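Local coordinates for protein Isomerase/lactonizing enzyme (Agrobacterium fabrum str. C58, PDB 2NQL) that is of unknown function but belongs to the enolase superfamily, with an alpha/beta capping domain and a TIM-type barrel that holds a sodium ion, at residues A61-W66 against G135-K140; R93-P98 against I128-I133; A100-L105 against I295-R300; S141-L146 against S327-S332. All blocks are in the same frame, centred on the assembly; numbering follows the deposited sequence.

Contact 1: A61-W66 against G135-K140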
loop_
_atom_site.group_PDB
_atom_site.type_symbol
_atom_site.label_atom_id
_atom_site.label_comp_id
_atom_site.label_asym_id
_atom_site.label_seq_id
_atom_site.Cartn_x
_atom_site.Cartn_y
_atom_site.Cartn_z
ATOM N N ALA A 61 29.792 -13.177 10.022
ATOM C CA ALA A 61 30.354 -14.536 10.178
ATOM C C ALA A 61 30.166 -15.502 8.986
ATOM O O ALA A 61 30.758 -16.586 8.956
ATOM C CB ALA A 61 29.834 -15.162 11.470
ATOM N N GLY A 62 29.331 -15.118 8.022
ATOM C CA GLY A 62 29.174 -15.865 6.767
ATOM C C GLY A 62 27.918 -16.718 6.653
ATOM O O GLY A 62 27.804 -17.500 5.699
ATOM N N THR A 63 26.985 -16.580 7.596
ATOM C CA THR A 63 25.683 -17.265 7.501
ATOM C C THR A 63 24.855 -16.606 6.406
ATOM O O THR A 63 24.680 -15.391 6.410
ATOM C CB THR A 63 24.918 -17.268 8.842
ATOM O OG1 THR A 63 25.706 -17.959 9.828
ATOM C CG2 THR A 63 23.572 -17.992 8.731
ATOM N N VAL A 64 24.374 -17.421 5.469
ATOM C CA VAL A 64 23.645 -16.930 4.295
ATOM C C VAL A 64 22.159 -17.302 4.467
ATOM O O VAL A 64 21.827 -18.486 4.620
ATOM C CB VAL A 64 24.237 -17.554 3.023
ATOM C CG1 VAL A 64 23.445 -17.131 1.775
ATOM C CG2 VAL A 64 25.703 -17.190 2.888
ATOM N N GLY A 65 21.285 -16.293 4.482
ATOM C CA GLY A 65 19.845 -16.476 4.567
ATOM C C GLY A 65 19.218 -16.006 3.256
ATOM O O GLY A 65 19.766 -15.135 2.562
ATOM N N TRP A 66 18.093 -16.605 2.904
ATOM C CA TRP A 66 17.361 -16.220 1.700
ATOM C C TRP A 66 15.924 -15.838 2.012
ATOM O O TRP A 66 15.248 -16.475 2.853
ATOM C CB TRP A 66 17.362 -17.361 0.661
ATOM C CG TRP A 66 18.687 -17.537 -0.052
ATOM C CD1 TRP A 66 19.731 -18.352 0.325
ATOM C CD2 TRP A 66 19.080 -16.930 -1.286
ATOM N NE1 TRP A 66 20.741 -18.275 -0.593
ATOM C CE2 TRP A 66 20.379 -17.402 -1.586
ATOM C CE3 TRP A 66 18.470 -16.005 -2.161
ATOM C CZ2 TRP A 66 21.069 -17.015 -2.744
ATOM C CZ3 TRP A 66 19.169 -15.613 -3.315
ATOM C CH2 TRP A 66 20.444 -16.112 -3.589
ATOM N N GLY A 135 17.403 -19.063 12.458
ATOM C CA GLY A 135 17.278 -20.517 12.625
ATOM C C GLY A 135 18.608 -21.212 12.467
ATOM O O GLY A 135 18.982 -22.021 13.324
ATOM N N GLN A 136 19.321 -20.898 11.390
ATOM C CA GLN A 136 20.662 -21.426 11.157
ATOM C C GLN A 136 21.627 -21.184 12.311
ATOM O O GLN A 136 22.339 -22.106 12.731
ATOM C CB GLN A 136 21.269 -20.856 9.892
ATOM C CG GLN A 136 20.627 -21.404 8.608
ATOM C CD GLN A 136 21.323 -20.877 7.387
ATOM O OE1 GLN A 136 22.529 -21.081 7.218
ATOM N NE2 GLN A 136 20.576 -20.172 6.521
ATOM N N GLU A 137 21.646 -19.949 12.818
ATOM C CA GLU A 137 22.470 -19.601 13.978
ATOM C C GLU A 137 22.075 -20.351 15.257
ATOM O O GLU A 137 22.938 -20.702 16.069
ATOM C CB GLU A 137 22.436 -18.076 14.201
ATOM C CG GLU A 137 23.279 -17.341 13.149
ATOM C CD GLU A 137 23.273 -15.800 13.288
ATOM O OE1 GLU A 137 22.270 -15.221 13.754
ATOM O OE2 GLU A 137 24.288 -15.187 12.894
ATOM N N ALA A 138 20.786 -20.622 15.416
ATOM C CA ALA A 138 20.291 -21.428 16.542
ATOM C C ALA A 138 20.409 -22.952 16.327
ATOM O O ALA A 138 20.188 -23.726 17.262
ATOM C CB ALA A 138 18.861 -21.049 16.858
ATOM N N GLY A 139 20.720 -23.379 15.100
ATOM C CA GLY A 139 20.651 -24.805 14.716
ATOM C C GLY A 139 19.255 -25.405 14.820
ATOM O O GLY A 139 19.099 -26.583 15.171
ATOM N N LYS A 140 18.241 -24.590 14.518
ATOM C CA LYS A 140 16.825 -24.949 14.646
ATOM C C LYS A 140 16.103 -24.566 13.359
ATOM O O LYS A 140 16.405 -23.521 12.781
ATOM C CB LYS A 140 16.148 -24.178 15.793
ATOM C CG LYS A 140 16.734 -24.407 17.202
ATOM C CD LYS A 140 16.487 -25.825 17.673
ATOM C CE LYS A 140 16.894 -25.990 19.135
ATOM N NZ LYS A 140 16.754 -27.410 19.563
HETATM O O HOH W 1 26.379 -16.067 11.559
HETATM O O HOH W 2 24.631 -20.224 5.804
#
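Direct hydrogen bonding between 61-66 and 135-140 comes down to one side chain, Gln136, in the last turn of helix 117-138. Its chain leaves with CG anti to the carbonyl carbon (chi1 -72°) and runs extended, so that NE2 donates to Val64 O over 2.8 Å at 157°. The oxygen lies in the amide plane, whereas the donor sits above the Val64 carbonyl plane. NE2 also donates to Asp132 OD1, which fixes the amide further.

Water carries the other polar links. One molecule donates to Gln136 OE1 (2.7 Å) and accepts from Val64 N (2.8 Å), so a single amide spans both backbone polar groups of Val64. A second joins Thr63 OG1 (2.7 Å) to Glu137 OE2 (2.6 Å); that carboxylate is further held by Asn2 and Ser3.

Apolar contact is slight: Thr63 CG2 slides alongside Gln136, 3.9 Å from its CB.

Gly139, at positive phi, ends the helix in a Schellman motif. Strand 64-70 is an edge strand, within this chain, of the capping domain's antiparallel sheet: Gly65 pairs with Met57 of strand 50-59, while Val64 turns its polar groups to helix 117-138.

Contact 2: R93-P98 against I128-I133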
loop_
_atom_site.group_PDB
_atom_site.type_symbol
_atom_site.label_atom_id
_atom_site.label_comp_id
_atom_site.label_asym_id
_atom_site.label_seq_id
_atom_site.Cartn_x
_atom_site.Cartn_y
_atom_site.Cartn_z
ATOM N N ARG A 93 22.349 -4.769 12.174
ATOM C CA ARG A 93 21.428 -5.405 13.115
ATOM C C ARG A 93 21.757 -6.905 13.086
ATOM O O ARG A 93 22.515 -7.351 12.231
ATOM C CB ARG A 93 19.956 -5.210 12.710
ATOM C CG ARG A 93 19.462 -3.748 12.640
ATOM C CD ARG A 93 19.304 -3.160 14.023
ATOM N NE ARG A 93 18.253 -3.752 14.863
ATOM C CZ ARG A 93 16.994 -3.320 14.946
ATOM N NH1 ARG A 93 16.582 -2.327 14.177
ATOM N NH2 ARG A 93 16.123 -3.898 15.778
ATOM N N ASP A 94 21.167 -7.663 13.997
ATOM C CA ASP A 94 21.326 -9.111 13.938
ATOM C C ASP A 94 19.982 -9.828 13.974
ATOM O O ASP A 94 18.916 -9.189 13.977
ATOM C CB ASP A 94 22.267 -9.594 15.039
ATOM C CG ASP A 94 21.694 -9.400 16.437
ATOM O OD1 ASP A 94 20.479 -9.578 16.662
ATOM O OD2 ASP A 94 22.489 -9.078 17.336
ATOM N N ALA A 95 20.040 -11.162 14.017
ATOM C CA ALA A 95 18.848 -11.985 13.914
ATOM C C ALA A 95 18.375 -12.546 15.257
ATOM O O ALA A 95 17.587 -13.487 15.295
ATOM C CB ALA A 95 19.081 -13.118 12.874
ATOM N N SER A 96 18.833 -11.955 16.365
ATOM C CA SER A 96 18.366 -12.354 17.706
ATOM C C SER A 96 16.871 -12.147 17.942
ATOM O O SER A 96 16.244 -12.863 18.736
ATOM C CB SER A 96 19.187 -11.681 18.816
ATOM O OG SER A 96 18.975 -10.274 18.847
ATOM N N ASP A 97 16.300 -11.163 17.256
ATOM C CA ASP A 97 14.884 -10.861 17.368
ATOM C C ASP A 97 14.413 -10.354 15.988
ATOM O O ASP A 97 14.278 -9.152 15.799
ATOM C CB ASP A 97 14.702 -9.781 18.450
ATOM C CG ASP A 97 13.256 -9.562 18.854
ATOM O OD1 ASP A 97 12.305 -9.986 18.149
ATOM O OD2 ASP A 97 13.065 -8.904 19.902
ATOM N N PRO A 98 14.183 -11.273 15.017
ATOM C CA PRO A 98 13.784 -10.781 13.674
ATOM C C PRO A 98 12.532 -9.891 13.670
ATOM O O PRO A 98 12.459 -8.923 12.872
ATOM C CB PRO A 98 13.558 -12.069 12.859
ATOM C CG PRO A 98 14.380 -13.154 13.611
ATOM C CD PRO A 98 14.269 -12.755 15.070
ATOM N N ILE A 128 11.795 -12.915 5.980
ATOM C CA ILE A 128 12.051 -14.344 5.721
ATOM C C ILE A 128 13.575 -14.643 5.796
ATOM O O ILE A 128 13.995 -15.586 6.470
ATOM C CB ILE A 128 11.445 -14.778 4.346
ATOM C CG1 ILE A 128 9.911 -14.663 4.400
ATOM C CG2 ILE A 128 11.936 -16.235 3.993
ATOM C CD1 ILE A 128 9.211 -14.705 3.026
ATOM N N ALA A 129 14.401 -13.806 5.157
ATOM C CA ALA A 129 15.851 -13.999 5.187
ATOM C C ALA A 129 16.423 -13.911 6.610
ATOM O O ALA A 129 17.293 -14.696 6.981
ATOM C CB ALA A 129 16.535 -13.043 4.272
ATOM N N LEU A 130 15.939 -12.949 7.395
ATOM C CA LEU A 130 16.391 -12.809 8.779
ATOM C C LEU A 130 15.968 -13.991 9.670
ATOM O O LEU A 130 16.782 -14.465 10.476
ATOM C CB LEU A 130 15.903 -11.474 9.391
ATOM C CG LEU A 130 16.738 -10.933 10.559
ATOM C CD1 LEU A 130 18.189 -10.631 10.186
ATOM C CD2 LEU A 130 16.082 -9.678 11.088
ATOM N N TRP A 131 14.733 -14.476 9.528
ATOM C CA TRP A 131 14.336 -15.707 10.246
ATOM C C TRP A 131 15.131 -16.945 9.809
ATOM O O TRP A 131 15.420 -17.822 10.647
ATOM C CB TRP A 131 12.844 -16.001 10.113
ATOM C CG TRP A 131 11.953 -15.222 11.035
ATOM C CD1 TRP A 131 11.152 -14.132 10.713
ATOM C CD2 TRP A 131 11.771 -15.451 12.434
ATOM N NE1 TRP A 131 10.457 -13.708 11.839
ATOM C CE2 TRP A 131 10.832 -14.485 12.906
ATOM C CE3 TRP A 131 12.302 -16.389 13.345
ATOM C CZ2 TRP A 131 10.422 -14.433 14.252
ATOM C CZ3 TRP A 131 11.883 -16.332 14.681
ATOM C CH2 TRP A 131 10.971 -15.352 15.118
ATOM N N ASP A 132 15.479 -17.011 8.522
ATOM C CA ASP A 132 16.346 -18.100 7.989
ATOM C C ASP A 132 17.694 -18.064 8.721
ATOM O O ASP A 132 18.177 -19.080 9.221
ATOM C CB ASP A 132 16.536 -17.918 6.479
ATOM C CG ASP A 132 17.258 -19.087 5.804
ATOM O OD1 ASP A 132 17.421 -20.165 6.427
ATOM O OD2 ASP A 132 17.668 -18.922 4.628
ATOM N N ILE A 133 18.293 -16.884 8.795
ATOM C CA ILE A 133 19.551 -16.684 9.538
ATOM C C ILE A 133 19.401 -17.047 11.026
ATOM O O ILE A 133 20.248 -17.779 11.571
ATOM C CB ILE A 133 20.109 -15.241 9.329
ATOM C CG1 ILE A 133 20.615 -15.079 7.888
ATOM C CG2 ILE A 133 21.274 -14.959 10.290
ATOM C CD1 ILE A 133 20.832 -13.615 7.460
#
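Pro98 and Trp131 form the tight end of this contact. Pro98 CB stands 3.6 Å from the centroid of the five-membered ring of Trp131 and only 9° off its normal, a CH-pi contact over the face. CG of the same proline also lies over the indole, 3.7 Å from Trp131 CD2; the two side chains run at about a right angle to each other. With CG anti to the carbonyl carbon (chi1 -81°), the indole swings round from the flank of its helix to meet the proline. Leu130 fills the next position as a fork: its CD2 presses on Pro98 CA at 3.6 Å, while CD1 touches Ala95 CB at 3.8 Å. The Ala95 methyl group also rests on the helix backbone at Leu130 O and reaches Ile133 CG2 at 3.9 Å.

Here the loop entering helix 98-109 lies across helix 117-138 within the helical part of the enolase-type capping domain. Asp97 is the N-cap of helix 98-109, its OD1 accepting from Ala100 N, and Pro98 takes the first helical position, where a proline has no backbone N-H to satisfy.

The opposite character prevails at Asp94 and Ser96, whose side chains point away from helix 117-138. They are tied to each other: Asp94 OD1 accepts from Ser96 N at 2.9 Å, an Asx turn, and from Ser96 OG at 2.7 Å. The backbone donor comes from above the carboxylate plane, the hydroxyl along the syn lone pair. Ser96 and Asp97 are exposed to solvent.

Contact 3: A100-L105 against I295-R300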
loop_
_atom_site.group_PDB
_atom_site.type_symbol
_atom_site.label_atom_id
_atom_site.label_comp_id
_atom_site.label_asym_id
_atom_site.label_seq_id
_atom_site.Cartn_x
_atom_site.Cartn_y
_atom_site.Cartn_z
ATOM N N ALA A 100 11.492 -7.772 15.901
ATOM C CA ALA A 100 11.905 -6.422 16.288
ATOM C C ALA A 100 12.455 -5.627 15.091
ATOM O O ALA A 100 12.135 -4.444 14.929
ATOM C CB ALA A 100 12.945 -6.477 17.430
ATOM N N VAL A 101 13.262 -6.272 14.249
ATOM C CA VAL A 101 13.778 -5.615 13.044
ATOM C C VAL A 101 12.634 -5.265 12.076
ATOM O O VAL A 101 12.562 -4.115 11.598
ATOM C CB VAL A 101 14.889 -6.424 12.337
ATOM C CG1 VAL A 101 15.335 -5.743 11.005
ATOM C CG2 VAL A 101 16.113 -6.607 13.261
ATOM N N TYR A 102 11.751 -6.239 11.813
ATOM C CA TYR A 102 10.533 -6.003 11.032
ATOM C C TYR A 102 9.744 -4.780 11.529
ATOM O O TYR A 102 9.368 -3.894 10.740
ATOM C CB TYR A 102 9.605 -7.243 10.987
ATOM C CG TYR A 102 8.293 -6.872 10.347
ATOM C CD1 TYR A 102 8.163 -6.813 8.945
ATOM C CD2 TYR A 102 7.206 -6.477 11.131
ATOM C CE1 TYR A 102 6.944 -6.413 8.354
ATOM C CE2 TYR A 102 5.998 -6.060 10.561
ATOM C CZ TYR A 102 5.867 -6.024 9.179
ATOM O OH TYR A 102 4.661 -5.614 8.654
ATOM N N ASP A 103 9.477 -4.742 12.834
ATOM C CA ASP A 103 8.656 -3.680 13.415
ATOM C C ASP A 103 9.333 -2.325 13.249
ATOM O O ASP A 103 8.653 -1.342 12.941
ATOM C CB ASP A 103 8.374 -3.949 14.901
ATOM C CG ASP A 103 7.291 -4.996 15.119
ATOM O OD1 ASP A 103 6.483 -5.249 14.198
ATOM O OD2 ASP A 103 7.233 -5.570 16.244
ATOM N N ASP A 104 10.657 -2.274 13.423
ATOM C CA ASP A 104 11.403 -1.029 13.158
ATOM C C ASP A 104 11.305 -0.551 11.712
ATOM O O ASP A 104 11.105 0.641 11.464
ATOM C CB ASP A 104 12.869 -1.168 13.558
ATOM C CG ASP A 104 13.065 -1.162 15.081
ATOM O OD1 ASP A 104 12.087 -0.890 15.815
ATOM O OD2 ASP A 104 14.186 -1.464 15.516
ATOM N N LEU A 105 11.439 -1.482 10.764
ATOM C CA LEU A 105 11.358 -1.129 9.340
ATOM C C LEU A 105 9.969 -0.674 8.979
ATOM O O LEU A 105 9.811 0.316 8.246
ATOM C CB LEU A 105 11.793 -2.320 8.442
ATOM C CG LEU A 105 13.212 -2.855 8.632
ATOM C CD1 LEU A 105 13.478 -4.053 7.681
ATOM C CD2 LEU A 105 14.256 -1.773 8.447
ATOM N N ILE A 295 7.188 -13.783 7.717
ATOM C CA ILE A 295 6.881 -14.693 8.823
ATOM C C ILE A 295 6.276 -13.955 10.023
ATOM O O ILE A 295 5.270 -14.388 10.585
ATOM C CB ILE A 295 8.132 -15.510 9.232
ATOM C CG1 ILE A 295 8.436 -16.564 8.150
ATOM C CG2 ILE A 295 7.930 -16.210 10.634
ATOM C CD1 ILE A 295 9.853 -17.049 8.156
ATOM N N THR A 296 6.892 -12.849 10.415
ATOM C CA THR A 296 6.343 -12.030 11.529
ATOM C C THR A 296 4.849 -11.701 11.345
ATOM O O THR A 296 4.046 -11.937 12.256
ATOM C CB THR A 296 7.169 -10.757 11.722
ATOM O OG1 THR A 296 8.520 -11.111 12.025
ATOM C CG2 THR A 296 6.574 -9.847 12.830
ATOM N N ASN A 297 4.471 -11.196 10.162
ATOM C CA ASN A 297 3.063 -10.906 9.854
ATOM C C ASN A 297 2.151 -12.106 9.826
ATOM O O ASN A 297 1.017 -12.047 10.286
ATOM C CB ASN A 297 2.937 -10.132 8.523
ATOM C CG ASN A 297 3.201 -8.637 8.700
ATOM O OD1 ASN A 297 2.757 -8.036 9.681
ATOM N ND2 ASN A 297 3.896 -8.031 7.738
ATOM N N PHE A 298 2.661 -13.195 9.258
ATOM C CA PHE A 298 1.897 -14.424 9.090
ATOM C C PHE A 298 1.571 -14.974 10.490
ATOM O O PHE A 298 0.420 -15.328 10.747
ATOM C CB PHE A 298 2.782 -15.382 8.310
ATOM C CG PHE A 298 2.068 -16.440 7.537
ATOM C CD1 PHE A 298 1.840 -16.285 6.160
ATOM C CD2 PHE A 298 1.743 -17.655 8.153
ATOM C CE1 PHE A 298 1.257 -17.310 5.420
ATOM C CE2 PHE A 298 1.140 -18.685 7.426
ATOM C CZ PHE A 298 0.902 -18.514 6.064
ATOM N N ILE A 299 2.560 -14.993 11.394
ATOM C CA ILE A 299 2.407 -15.501 12.764
ATOM C C ILE A 299 1.351 -14.686 13.545
ATOM O O ILE A 299 0.511 -15.226 14.261
ATOM C CB ILE A 299 3.807 -15.516 13.493
ATOM C CG1 ILE A 299 4.664 -16.702 13.020
ATOM C CG2 ILE A 299 3.685 -15.533 15.007
ATOM C CD1 ILE A 299 3.910 -18.031 12.911
ATOM N N ARG A 300 1.398 -13.368 13.389
ATOM C CA ARG A 300 0.396 -12.484 14.028
ATOM C C ARG A 300 -1.019 -12.639 13.468
ATOM O O ARG A 300 -1.983 -12.607 14.225
ATOM C CB ARG A 300 0.843 -11.018 13.973
ATOM C CG ARG A 300 2.169 -10.789 14.668
ATOM C CD ARG A 300 2.731 -9.383 14.404
ATOM N NE ARG A 300 3.916 -9.147 15.233
ATOM C CZ ARG A 300 4.729 -8.096 15.131
ATOM N NH1 ARG A 300 4.516 -7.176 14.193
ATOM N NH2 ARG A 300 5.783 -7.988 15.947
#
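Helix 98-109 of the capping domain meets helix 295-308 of the TIM-type barrel here, an interdomain contact of the enolase fold. The short helical segments cross almost perpendicularly, at 99° between their N-to-C directions and 10.5 Å between axes, so side chains bridge the gap.

Tyr102 has the most surface buried. Its ring, with CG anti to the backbone N, extends toward 295-300, and Tyr102 OH accepts from Asn297 ND2 at 2.7 Å. The phenolic oxygen of Tyr102 lies close to the amide plane of Asn297, and that plane stands 85° to the ring; ND2 also donates to Lys293 O, so the amide's rotation is doubly fixed.

Arg300 comes next, reaching across as an extended chain from CG to NE. It meets Asp103 tip to tip in an end-on, two-nitrogen salt bridge: NH1 to OD1 and NH2 to OD2, each 2.8 Å, both on syn lone pairs. Carboxylate and guanidinium are nearly coplanar, 21° apart. Arg300 NE donates to a bound glycerol.

Thr296 sits between these two polar links. Its OG1 turns to Asp127, while its methyl CG2 touches Tyr102 CD2 at 3.8 Å and lies 3.4 Å above the guanidinium plane of Arg300, over its centre.

Contact 4: S141-L146 against S327-S332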
loop_
_atom_site.group_PDB
_atom_site.type_symbol
_atom_site.label_atom_id
_atom_site.label_comp_id
_atom_site.label_asym_id
_atom_site.label_seq_id
_atom_site.Cartn_x
_atom_site.Cartn_y
_atom_site.Cartn_z
ATOM N N SER A 141 15.135 -25.384 12.937
ATOM C CA SER A 141 14.210 -24.982 11.863
ATOM C C SER A 141 13.469 -23.737 12.342
ATOM O O SER A 141 13.338 -23.495 13.560
ATOM C CB SER A 141 13.207 -26.106 11.564
ATOM O OG SER A 141 12.382 -26.306 12.699
ATOM N N ILE A 142 12.999 -22.917 11.399
ATOM C CA ILE A 142 12.157 -21.773 11.794
ATOM C C ILE A 142 10.970 -22.226 12.666
ATOM O O ILE A 142 10.679 -21.618 13.696
ATOM C CB ILE A 142 11.689 -20.965 10.559
ATOM C CG1 ILE A 142 12.876 -20.162 9.999
ATOM C CG2 ILE A 142 10.445 -20.090 10.900
ATOM C CD1 ILE A 142 12.599 -19.585 8.619
ATOM N N ARG A 143 10.320 -23.326 12.303
ATOM C CA ARG A 143 9.180 -23.752 13.086
ATOM C C ARG A 143 9.541 -24.087 14.531
ATOM O O ARG A 143 8.763 -23.781 15.445
ATOM C CB ARG A 143 8.371 -24.859 12.406
ATOM C CG ARG A 143 9.063 -26.233 12.262
ATOM C CD ARG A 143 8.229 -27.079 11.297
ATOM N NE ARG A 143 8.809 -28.377 10.935
ATOM C CZ ARG A 143 9.805 -28.559 10.076
ATOM N NH1 ARG A 143 10.413 -27.521 9.496
ATOM N NH2 ARG A 143 10.220 -29.792 9.816
ATOM N N ASP A 144 10.717 -24.689 14.718
ATOM C CA ASP A 144 11.232 -24.990 16.054
ATOM C C ASP A 144 11.503 -23.716 16.825
ATOM O O ASP A 144 11.056 -23.560 17.961
ATOM C CB ASP A 144 12.486 -25.847 15.975
ATOM C CG ASP A 144 12.200 -27.327 16.239
ATOM O OD1 ASP A 144 11.098 -27.664 16.732
ATOM O OD2 ASP A 144 13.089 -28.155 15.958
ATOM N N LEU A 145 12.186 -22.786 16.173
ATOM C CA LEU A 145 12.454 -21.467 16.738
ATOM C C LEU A 145 11.202 -20.698 17.143
ATOM O O LEU A 145 11.211 -19.959 18.127
ATOM C CB LEU A 145 13.291 -20.659 15.749
ATOM C CG LEU A 145 14.140 -19.501 16.244
ATOM C CD1 LEU A 145 15.161 -19.945 17.273
ATOM C CD2 LEU A 145 14.824 -18.905 15.044
ATOM N N LEU A 146 10.117 -20.903 16.401
ATOM C CA LEU A 146 8.813 -20.316 16.676
ATOM C C LEU A 146 8.004 -21.072 17.745
ATOM O O LEU A 146 6.825 -20.776 17.957
ATOM C CB LEU A 146 8.007 -20.235 15.366
ATOM C CG LEU A 146 8.393 -19.179 14.327
ATOM C CD1 LEU A 146 7.522 -19.334 13.104
ATOM C CD2 LEU A 146 8.242 -17.774 14.905
ATOM N N SER A 327 6.170 -20.073 4.195
ATOM C CA SER A 327 4.753 -20.293 4.479
ATOM C C SER A 327 4.556 -21.617 5.238
ATOM O O SER A 327 3.818 -21.648 6.218
ATOM C CB SER A 327 3.890 -20.297 3.202
ATOM O OG SER A 327 2.501 -20.290 3.544
ATOM N N LEU A 328 5.195 -22.686 4.768
ATOM C CA LEU A 328 5.062 -23.993 5.426
ATOM C C LEU A 328 5.580 -23.938 6.869
ATOM O O LEU A 328 4.879 -24.384 7.779
ATOM C CB LEU A 328 5.780 -25.102 4.630
ATOM C CG LEU A 328 5.410 -25.303 3.160
ATOM C CD1 LEU A 328 6.058 -26.583 2.666
ATOM C CD2 LEU A 328 3.895 -25.332 2.932
ATOM N N GLN A 329 6.780 -23.390 7.063
ATOM C CA GLN A 329 7.374 -23.218 8.406
ATOM C C GLN A 329 6.430 -22.502 9.369
ATOM O O GLN A 329 6.123 -23.014 10.457
ATOM C CB GLN A 329 8.692 -22.433 8.346
ATOM C CG GLN A 329 9.861 -23.101 7.609
ATOM C CD GLN A 329 10.486 -24.277 8.379
ATOM O OE1 GLN A 329 10.119 -24.554 9.523
ATOM N NE2 GLN A 329 11.443 -24.954 7.750
ATOM N N ALA A 330 5.960 -21.323 8.964
ATOM C CA ALA A 330 5.061 -20.540 9.814
ATOM C C ALA A 330 3.714 -21.232 9.993
ATOM O O ALA A 330 3.201 -21.293 11.104
ATOM C CB ALA A 330 4.869 -19.158 9.240
ATOM N N SER A 331 3.149 -21.755 8.896
ATOM C CA SER A 331 1.839 -22.437 8.947
ATOM C C SER A 331 1.819 -23.586 9.955
ATOM O O SER A 331 0.801 -23.830 10.622
ATOM C CB SER A 331 1.460 -23.010 7.576
ATOM O OG SER A 331 1.241 -21.978 6.636
ATOM N N SER A 332 2.944 -24.286 10.046
ATOM C CA SER A 332 3.050 -25.500 10.876
ATOM C C SER A 332 2.868 -25.257 12.371
ATOM O O SER A 332 2.549 -26.180 13.099
ATOM C CB SER A 332 4.379 -26.195 10.621
ATOM O OG SER A 332 5.429 -25.521 11.290
#
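The short helix 142-145 draws close to the end of helix 322-331, with Arg143 CA only 5.0 Å from Gln329 CA. Gln329, bent at chi2, turns its amide into this narrow gap, and its OE1 accepts twice from one residue: from Arg143 N at 3.0 Å and from Arg143 NH1 at 3.0 Å, the latter at 155°. Both donors lie above the amide carbonyl plane, while OE1 sits exactly in the guanidinium plane. The arginine achieves this by placing CG in the crowded position between N and carbonyl carbon (chi1 68°), extending to NE, then twisting at the end (chi4 -76°) to bring NH1 to the oxygen that its own backbone N uses. Gln329 NE2 donates instead to Leu373 O; Arg143 NH2 forms a salt bridge with Asp151 and donates to Pro368 O.

Arg143 N belongs to the first turn of its helix, where no preceding helical carbonyl is available, so Gln329 OE1 acts as an acceptor from the other segment. Ser141, the N-cap, supplies another: its OG accepts from Asp144 N at 3.1 Å. Along the chain, segment 141-146 follows helix 117-138 of the capping domain and precedes barrel strand 152-158; helix 322-331 leads to strand 340-342, which pairs in parallel with 152-158 where the TIM-type barrel closes.

Ser332 OG, donating to Gln329 O at 2.7 Å, abuts the aliphatic part of the arginine, 3.2 Å from Arg143 CD. On the apolar flank the Ile142 side chain crosses that of Gln329 at about a right angle, with Ile142 CG2 3.9 Å from Gln329 CB, and Leu146 CD1 lies loosely over Ala330 CA.

How the contacts relate
Contacts 1 and 2 share helix 117-138, their centres 8 Å apart, and Trp66 N probably donates to Asp132 OD2 (2.9 Å) between them. Contacts 3 and 4 join the capping domain to the barrel. Trp131 links contact 2 to both: NE1 lies 3.2 Å from Thr296 OG1, a probable hydrogen bond, and CH2 packs 3.7 Å from Leu146 CD2. A salt bridge from Arg93 NH1 to Asp104 OD2 (2.9 Å) also ties contact 2 to contact 3. Within the barrel, Phe298 CD2 meets Ala330 CB at 3.6 Å, joining contact 3 to contact 4. The sodium ion is bound by Glu240 and Glu266, which belong to none of the four contacts.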